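Local structure of YaeO (Vibrio cholerae serotype O1, 6JIE) at residues D8-A13 and D61-M66; P19-M24 and S65-S70; V33-Q38 and C46-G51. The protein inhibits Rho-dependent transcription termination by dissociating the Rho hexamer, and structurally resembles the RNA chaperone Hfq. One frame throughout, in Å; residues are numbered along the deposited sequence.

Contact 1 of 3, residues D8-A13 and D61-M66. With MG (magnesium ion), chain C.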
# COMPACT_ATOMS: atom_id res chain seq x y z
N ASP A 8 3.87 -18.14 9.47
CA ASP A 8 3.02 -17.12 10.07
C ASP A 8 2.78 -16.07 8.99
O ASP A 8 3.60 -15.17 8.78
CB ASP A 8 3.68 -16.52 11.31
CG ASP A 8 2.76 -15.58 12.06
OD1 ASP A 8 2.91 -15.46 13.30
OD2 ASP A 8 1.88 -14.96 11.42
N TYR A 9 1.64 -16.17 8.30
CA TYR A 9 1.40 -15.27 7.18
C TYR A 9 1.10 -13.84 7.63
O TYR A 9 1.35 -12.89 6.89
CB TYR A 9 0.26 -15.81 6.31
CG TYR A 9 0.68 -16.98 5.46
CD1 TYR A 9 1.56 -16.81 4.40
CD2 TYR A 9 0.23 -18.26 5.73
CE1 TYR A 9 1.96 -17.87 3.62
CE2 TYR A 9 0.62 -19.34 4.95
CZ TYR A 9 1.49 -19.13 3.90
OH TYR A 9 1.89 -20.19 3.12
N ILE A 10 0.58 -13.68 8.84
CA ILE A 10 0.43 -12.34 9.42
C ILE A 10 1.79 -11.69 9.59
O ILE A 10 2.01 -10.54 9.19
CB ILE A 10 -0.32 -12.42 10.76
CG1 ILE A 10 -1.72 -12.99 10.54
CG2 ILE A 10 -0.39 -11.05 11.41
CD1 ILE A 10 -2.56 -12.16 9.63
N GLU A 11 2.73 -12.43 10.19
CA GLU A 11 4.08 -11.92 10.38
C GLU A 11 4.73 -11.60 9.04
O GLU A 11 5.37 -10.55 8.88
CB GLU A 11 4.91 -12.96 11.14
CG GLU A 11 6.40 -12.64 11.22
CD GLU A 11 7.17 -13.66 12.04
OE1 GLU A 11 7.18 -14.86 11.68
OE2 GLU A 11 7.77 -13.26 13.07
N LEU A 12 4.55 -12.48 8.05
CA LEU A 12 5.15 -12.25 6.74
C LEU A 12 4.56 -11.03 6.04
O LEU A 12 5.29 -10.26 5.42
CB LEU A 12 5.00 -13.51 5.88
CG LEU A 12 5.53 -13.48 4.45
CD1 LEU A 12 6.06 -14.85 4.10
CD2 LEU A 12 4.44 -13.08 3.47
N ALA A 13 3.23 -10.84 6.12
CA ALA A 13 2.62 -9.64 5.55
C ALA A 13 3.20 -8.37 6.16
O ALA A 13 3.43 -7.39 5.46
CB ALA A 13 1.10 -9.67 5.75
N ASP A 61 -6.95 -12.77 16.83
CA ASP A 61 -7.95 -13.78 17.16
C ASP A 61 -9.29 -13.51 16.49
O ASP A 61 -10.14 -14.40 16.45
CB ASP A 61 -8.21 -13.87 18.67
CG ASP A 61 -7.03 -14.42 19.44
OD1 ASP A 61 -6.89 -14.04 20.63
OD2 ASP A 61 -6.26 -15.22 18.88
N GLN A 62 -9.52 -12.29 16.02
CA GLN A 62 -10.77 -11.92 15.38
C GLN A 62 -10.68 -11.89 13.87
O GLN A 62 -11.64 -11.50 13.21
CB GLN A 62 -11.25 -10.57 15.91
CG GLN A 62 -11.62 -10.62 17.38
CD GLN A 62 -12.76 -11.59 17.63
OE1 GLN A 62 -13.67 -11.71 16.82
NE2 GLN A 62 -12.69 -12.31 18.74
N LEU A 63 -9.56 -12.31 13.29
CA LEU A 63 -9.43 -12.32 11.84
C LEU A 63 -10.15 -13.52 11.26
O LEU A 63 -10.00 -14.65 11.75
CB LEU A 63 -7.97 -12.34 11.41
CG LEU A 63 -7.21 -11.05 11.68
CD1 LEU A 63 -5.74 -11.33 11.53
CD2 LEU A 63 -7.67 -9.99 10.71
N SER A 64 -10.93 -13.29 10.21
CA SER A 64 -11.52 -14.37 9.42
C SER A 64 -10.70 -14.70 8.18
O SER A 64 -10.52 -15.87 7.85
CB SER A 64 -12.95 -14.02 9.00
OG SER A 64 -13.52 -15.07 8.24
N SER A 65 -10.18 -13.68 7.50
CA SER A 65 -9.37 -13.94 6.31
C SER A 65 -8.46 -12.75 6.06
O SER A 65 -8.72 -11.63 6.51
CB SER A 65 -10.25 -14.20 5.08
OG SER A 65 -11.06 -13.08 4.76
N MET A 66 -7.35 -13.02 5.36
CA MET A 66 -6.44 -12.00 4.87
C MET A 66 -6.24 -12.23 3.38
O MET A 66 -5.90 -13.34 2.97
CB MET A 66 -5.08 -12.05 5.60
CG MET A 66 -4.01 -11.17 4.97
SD MET A 66 -2.54 -11.09 6.01
CE MET A 66 -1.96 -12.78 5.82
MG MG C . -8.36 -13.10 22.00
O HOH W 1 -8.01 -11.06 21.09
O HOH W 2 -10.33 -13.24 21.26
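M66 reaches from strand 63-68 to helix 9-15 and meets three of its residues. CG leaves anti to the backbone N (chi1 170°) and the chain runs straight to SD, which lodges between the helix side chains, 3.8 Å from I10 CD1 and 3.9 Å from A13 CB. A turn at chi3 (69°) then carries the methyl group to the start of the helix, where CE lies 3.8 Å from Y9 CB and 3.5 Å from Y9 O, a carbonyl already engaged by A13 N. I10 has a second partner in L63: their side chains meet tip to tip, CD1 against CD1 at 3.8 Å. Apart from partly exposed Y9 this side is buried, and no hydrogen bond crosses it.

The outer ends of the two segments are quite different. D8 caps the helix through OD2, which takes the N-H of E11 at 2.9 Å from above the carboxylate plane. On the other segment, exposed D61 binds a magnesium ion through OD1 at 2.2 Å, and two waters share the metal.

Beyond I10 and M66, F80 and F75 continue the apolar surroundings, while S64 and S65 form a classic beta bulge opposite T23. An N-terminal helix packed by aliphatic and sulfur-bearing side chains onto an antiparallel strand is consistent with the Sm-like fold of Hfq.

Contact 2 of 3, residues P19-M24 and S65-S70; sequences PVKLTM and SMEALS
K21 and E67 form a hydrogen-bonded antiparallel pair, each backbone N-H given to the other's carbonyl. T23 and S65 repeat the exchange further along, and L69 N donates to P19 O at 2.9 Å. Between these bonds lie the closer-set non-hydrogen-bonded pairs V20-A68 and L22-M66; beside the first, V20 CA comes within 3.2 Å of E67 O in a CA-H...O contact.

Water extends the polar network. One molecule donates to K21 O at 2.9 Å and also bonds T23 OG1 and S65 OG, so K21 O serves two donors and the two hydroxyls are joined through a single water. A second water bridges P19 O and S70 OG, and that hydroxyl oxygen also lies against the proline ring, 3.4 Å from P19 CG.

The charged pair is looser. K21 stretches out beyond CG and crosses the side chain of E67, and NZ reaches OE1 at 3.5 Å in a weak salt bridge.

Apolar contacts occupy the other face. M66 CG sits between L22 CD2 at 3.7 Å and V20 CG1 at 3.9 Å, L22 lying beside M66 and pointing the same way. Away from that face, L69 reaches past V20 toward K21 CB, and its own CB packs on P19 CB at 3.9 Å.

Strands 29-31 and 77-79 flank this central pair within the sheet. Helix 9-15 lies against M66, strand 45-50 meets V20 and L22, and P19 and S70 both pack on E11 of the second subunit.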
# COMPACT_ATOMS: atom_id res chain seq x y z
N PRO A 19 0.24 -4.91 0.96
CA PRO A 19 -1.14 -4.43 0.94
C PRO A 19 -2.10 -5.60 1.09
O PRO A 19 -2.00 -6.58 0.35
CB PRO A 19 -1.27 -3.78 -0.44
CG PRO A 19 -0.27 -4.52 -1.29
CD PRO A 19 0.88 -4.84 -0.36
N VAL A 20 -3.01 -5.50 2.06
CA VAL A 20 -3.92 -6.60 2.37
C VAL A 20 -5.32 -6.10 2.67
O VAL A 20 -5.51 -4.96 3.11
CB VAL A 20 -3.44 -7.46 3.56
CG1 VAL A 20 -2.13 -8.18 3.21
CG2 VAL A 20 -3.27 -6.64 4.81
N LYS A 21 -6.28 -6.97 2.41
CA LYS A 21 -7.67 -6.81 2.82
C LYS A 21 -7.93 -7.80 3.95
O LYS A 21 -7.78 -9.01 3.77
CB LYS A 21 -8.61 -7.07 1.64
CG LYS A 21 -10.09 -7.18 2.02
CD LYS A 21 -10.89 -7.67 0.81
CE LYS A 21 -12.29 -8.13 1.17
NZ LYS A 21 -12.90 -8.87 0.02
N LEU A 22 -8.34 -7.28 5.10
CA LEU A 22 -8.62 -8.10 6.26
C LEU A 22 -10.12 -8.16 6.49
O LEU A 22 -10.79 -7.12 6.50
CB LEU A 22 -7.93 -7.56 7.52
CG LEU A 22 -6.43 -7.34 7.41
CD1 LEU A 22 -5.94 -6.87 8.76
CD2 LEU A 22 -5.73 -8.60 6.99
N THR A 23 -10.64 -9.36 6.66
CA THR A 23 -12.04 -9.55 7.01
C THR A 23 -12.11 -10.12 8.42
O THR A 23 -11.47 -11.13 8.71
CB THR A 23 -12.75 -10.47 6.01
OG1 THR A 23 -12.54 -9.99 4.67
CG2 THR A 23 -14.25 -10.49 6.29
N MET A 24 -12.90 -9.48 9.28
CA MET A 24 -13.04 -9.91 10.66
C MET A 24 -14.18 -10.91 10.79
O MET A 24 -15.02 -11.06 9.90
CB MET A 24 -13.30 -8.71 11.59
CG MET A 24 -12.36 -7.52 11.37
SD MET A 24 -10.59 -7.87 11.45
CE MET A 24 -10.40 -8.25 13.19
N SER A 65 -10.18 -13.68 7.50
CA SER A 65 -9.37 -13.94 6.31
C SER A 65 -8.46 -12.75 6.06
O SER A 65 -8.72 -11.63 6.51
CB SER A 65 -10.25 -14.20 5.08
OG SER A 65 -11.06 -13.08 4.76
N MET A 66 -7.35 -13.02 5.36
CA MET A 66 -6.44 -12.00 4.87
C MET A 66 -6.24 -12.23 3.38
O MET A 66 -5.90 -13.34 2.97
CB MET A 66 -5.08 -12.05 5.60
CG MET A 66 -4.01 -11.17 4.97
SD MET A 66 -2.54 -11.09 6.01
CE MET A 66 -1.96 -12.78 5.82
N GLU A 67 -6.47 -11.19 2.58
CA GLU A 67 -6.39 -11.27 1.13
C GLU A 67 -5.30 -10.34 0.62
O GLU A 67 -5.25 -9.17 1.00
CB GLU A 67 -7.74 -10.91 0.50
CG GLU A 67 -7.74 -10.80 -1.02
CD GLU A 67 -9.11 -10.55 -1.59
OE1 GLU A 67 -10.09 -10.70 -0.84
OE2 GLU A 67 -9.23 -10.24 -2.78
N ALA A 68 -4.42 -10.86 -0.24
CA ALA A 68 -3.41 -10.03 -0.88
C ALA A 68 -4.05 -9.03 -1.84
O ALA A 68 -4.92 -9.38 -2.64
CB ALA A 68 -2.43 -10.91 -1.64
N LEU A 69 -3.61 -7.77 -1.76
CA LEU A 69 -4.02 -6.76 -2.73
C LEU A 69 -2.92 -6.46 -3.75
O LEU A 69 -3.04 -5.50 -4.52
CB LEU A 69 -4.44 -5.46 -2.02
CG LEU A 69 -5.63 -5.61 -1.08
CD1 LEU A 69 -5.95 -4.30 -0.39
CD2 LEU A 69 -6.85 -6.16 -1.83
N SER A 70 -1.86 -7.26 -3.77
CA SER A 70 -0.85 -7.14 -4.81
C SER A 70 -0.43 -8.53 -5.25
O SER A 70 -0.70 -9.53 -4.57
CB SER A 70 0.39 -6.37 -4.32
OG SER A 70 0.96 -7.06 -3.22
O HOH W 3 -0.30 -8.35 -1.12
O HOH W 4 -10.16 -10.62 3.62

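Contact 3 of 3, residues V33-Q38 and C46-G51; sequences VAADTQ and CIALRG
D36 O receives two groups from the neighbouring strand: A48 N at 2.6 Å, in a nearly straight bond (173°) that arrives almost along the C=O axis, and the CA-H of I47, whose CA is 3.4 Å away. The other side of A48 is used as well, its carbonyl accepting A35 N at 2.8 Å. A35 and D36 thus both face A48, and the extra residue makes a classic beta bulge; A35, at its first position, has a helix-like psi (-53°), which turns the chain after it so that D36 faces A48 too.

Regular antiparallel pairing holds the ends of the hairpin. V33 and R50 exchange two backbone bonds, and so do Q38 and C46, although C46 N to Q38 O is bent, with an angle of 137° at the hydrogen. D36 also folds its carboxylate back onto its own strand, OD1 accepting T37 N.

Side chains divide between two faces. On one, A34 CB meets I47 CD1 at 4.1 Å, and L49 CD1 lies 3.6 Å from V33 O; this side looks onto A13, C14, V20 and L22. On the other, A35 CB sits over one face of the R50 guanidinium, 3.7 Å from NE, while Q38 NE2 touches A48 CB at 3.8 Å.

R50 NE is hydrogen-bonded to Y7 OH of the second subunit, and Y7 there also packs on V33 and A35. The bulge methyl lies over the flat of a guanidinium whose NE makes that bond. Backbone bonding joins the two strands, and A34, I47 and L49 turn theirs outward, to L18, L58 and W56. A34, I47 and L49 give one face to apolar packing, and the other combines methyl groups with a charged side chain at the subunit interface.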
# COMPACT_ATOMS: atom_id res chain seq x y z
N VAL A 33 -2.12 -1.31 4.44
CA VAL A 33 -0.78 -1.87 4.42
C VAL A 33 -0.50 -2.52 5.77
O VAL A 33 -0.68 -1.89 6.83
CB VAL A 33 0.26 -0.78 4.11
CG1 VAL A 33 1.69 -1.36 4.14
CG2 VAL A 33 -0.07 -0.15 2.75
N ALA A 34 -0.08 -3.78 5.74
CA ALA A 34 0.27 -4.50 6.97
C ALA A 34 1.53 -3.89 7.57
O ALA A 34 2.60 -3.96 6.97
CB ALA A 34 0.48 -5.97 6.66
N ALA A 35 1.40 -3.31 8.76
CA ALA A 35 2.48 -2.52 9.34
C ALA A 35 3.31 -3.31 10.34
O ALA A 35 4.54 -3.35 10.23
CB ALA A 35 1.90 -1.27 10.01
N ASP A 36 2.66 -3.93 11.33
CA ASP A 36 3.40 -4.57 12.40
C ASP A 36 2.43 -5.42 13.20
O ASP A 36 1.20 -5.28 13.08
CB ASP A 36 4.10 -3.54 13.30
CG ASP A 36 5.26 -4.13 14.09
OD1 ASP A 36 5.52 -5.35 13.99
OD2 ASP A 36 5.93 -3.36 14.80
N THR A 37 2.98 -6.32 13.99
CA THR A 37 2.21 -7.02 15.00
C THR A 37 2.56 -6.41 16.34
O THR A 37 3.73 -6.11 16.62
CB THR A 37 2.51 -8.52 14.99
OG1 THR A 37 3.93 -8.71 15.03
CG2 THR A 37 1.95 -9.18 13.74
N GLN A 38 1.55 -6.16 17.16
CA GLN A 38 1.79 -5.61 18.48
C GLN A 38 0.58 -5.92 19.33
O GLN A 38 -0.46 -6.33 18.82
CB GLN A 38 2.05 -4.10 18.42
CG GLN A 38 0.86 -3.31 17.90
CD GLN A 38 1.15 -1.83 17.75
OE1 GLN A 38 0.89 -1.03 18.65
NE2 GLN A 38 1.68 -1.45 16.59
N CYS A 46 -2.42 -8.10 18.07
CA CYS A 46 -3.05 -7.37 16.97
C CYS A 46 -2.10 -7.30 15.79
O CYS A 46 -0.88 -7.40 15.92
CB CYS A 46 -3.44 -5.95 17.38
SG CYS A 46 -4.78 -5.91 18.58
N ILE A 47 -2.68 -7.10 14.61
CA ILE A 47 -1.94 -6.59 13.46
C ILE A 47 -2.26 -5.11 13.34
O ILE A 47 -3.42 -4.70 13.45
CB ILE A 47 -2.30 -7.35 12.18
CG1 ILE A 47 -1.64 -6.66 10.96
CG2 ILE A 47 -3.80 -7.44 12.02
CD1 ILE A 47 -1.87 -7.38 9.66
N ALA A 48 -1.23 -4.29 13.16
CA ALA A 48 -1.41 -2.87 12.88
C ALA A 48 -1.58 -2.71 11.38
O ALA A 48 -0.69 -3.09 10.62
CB ALA A 48 -0.23 -2.05 13.38
N LEU A 49 -2.74 -2.21 10.97
CA LEU A 49 -3.07 -2.07 9.56
C LEU A 49 -3.21 -0.59 9.25
O LEU A 49 -4.09 0.08 9.79
CB LEU A 49 -4.37 -2.82 9.22
CG LEU A 49 -4.77 -2.79 7.75
CD1 LEU A 49 -3.84 -3.68 6.94
CD2 LEU A 49 -6.21 -3.25 7.60
N ARG A 50 -2.34 -0.08 8.38
CA ARG A 50 -2.38 1.33 8.01
C ARG A 50 -3.35 1.49 6.86
O ARG A 50 -3.06 1.14 5.72
CB ARG A 50 -0.98 1.83 7.64
CG ARG A 50 0.02 1.73 8.76
CD ARG A 50 1.17 2.72 8.59
NE ARG A 50 2.32 2.33 9.39
CZ ARG A 50 2.44 2.55 10.70
NH1 ARG A 50 1.47 3.17 11.36
NH2 ARG A 50 3.53 2.15 11.34
N GLY A 51 -4.54 2.01 7.16
CA GLY A 51 -5.54 2.26 6.15
C GLY A 51 -5.40 3.61 5.49
O GLY A 51 -4.45 4.37 5.73

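How the contacts relate
Contacts 1 and 2, centres about 9 Å apart, share S65 and M66: M66 faces the helix in one and its partner strand in the other. S64 N probably bonds to T23 O at 2.7 Å. Contact 3, nested in both their chain loops, meets them through A34 CB (3.5 Å from A13 O) and L49 CD1 (3.7 Å from V20 CG2), so the two sheets and the helix close on one apolar interior. D61 of contact 1 binds a magnesium ion that is about 9 Å from the C46 side chain of contact 3. The side chain of E52, of the other site, is about 9 Å from that of R50 and 10 Å from that of L69. Contacts 2 and 3 touch the second subunit.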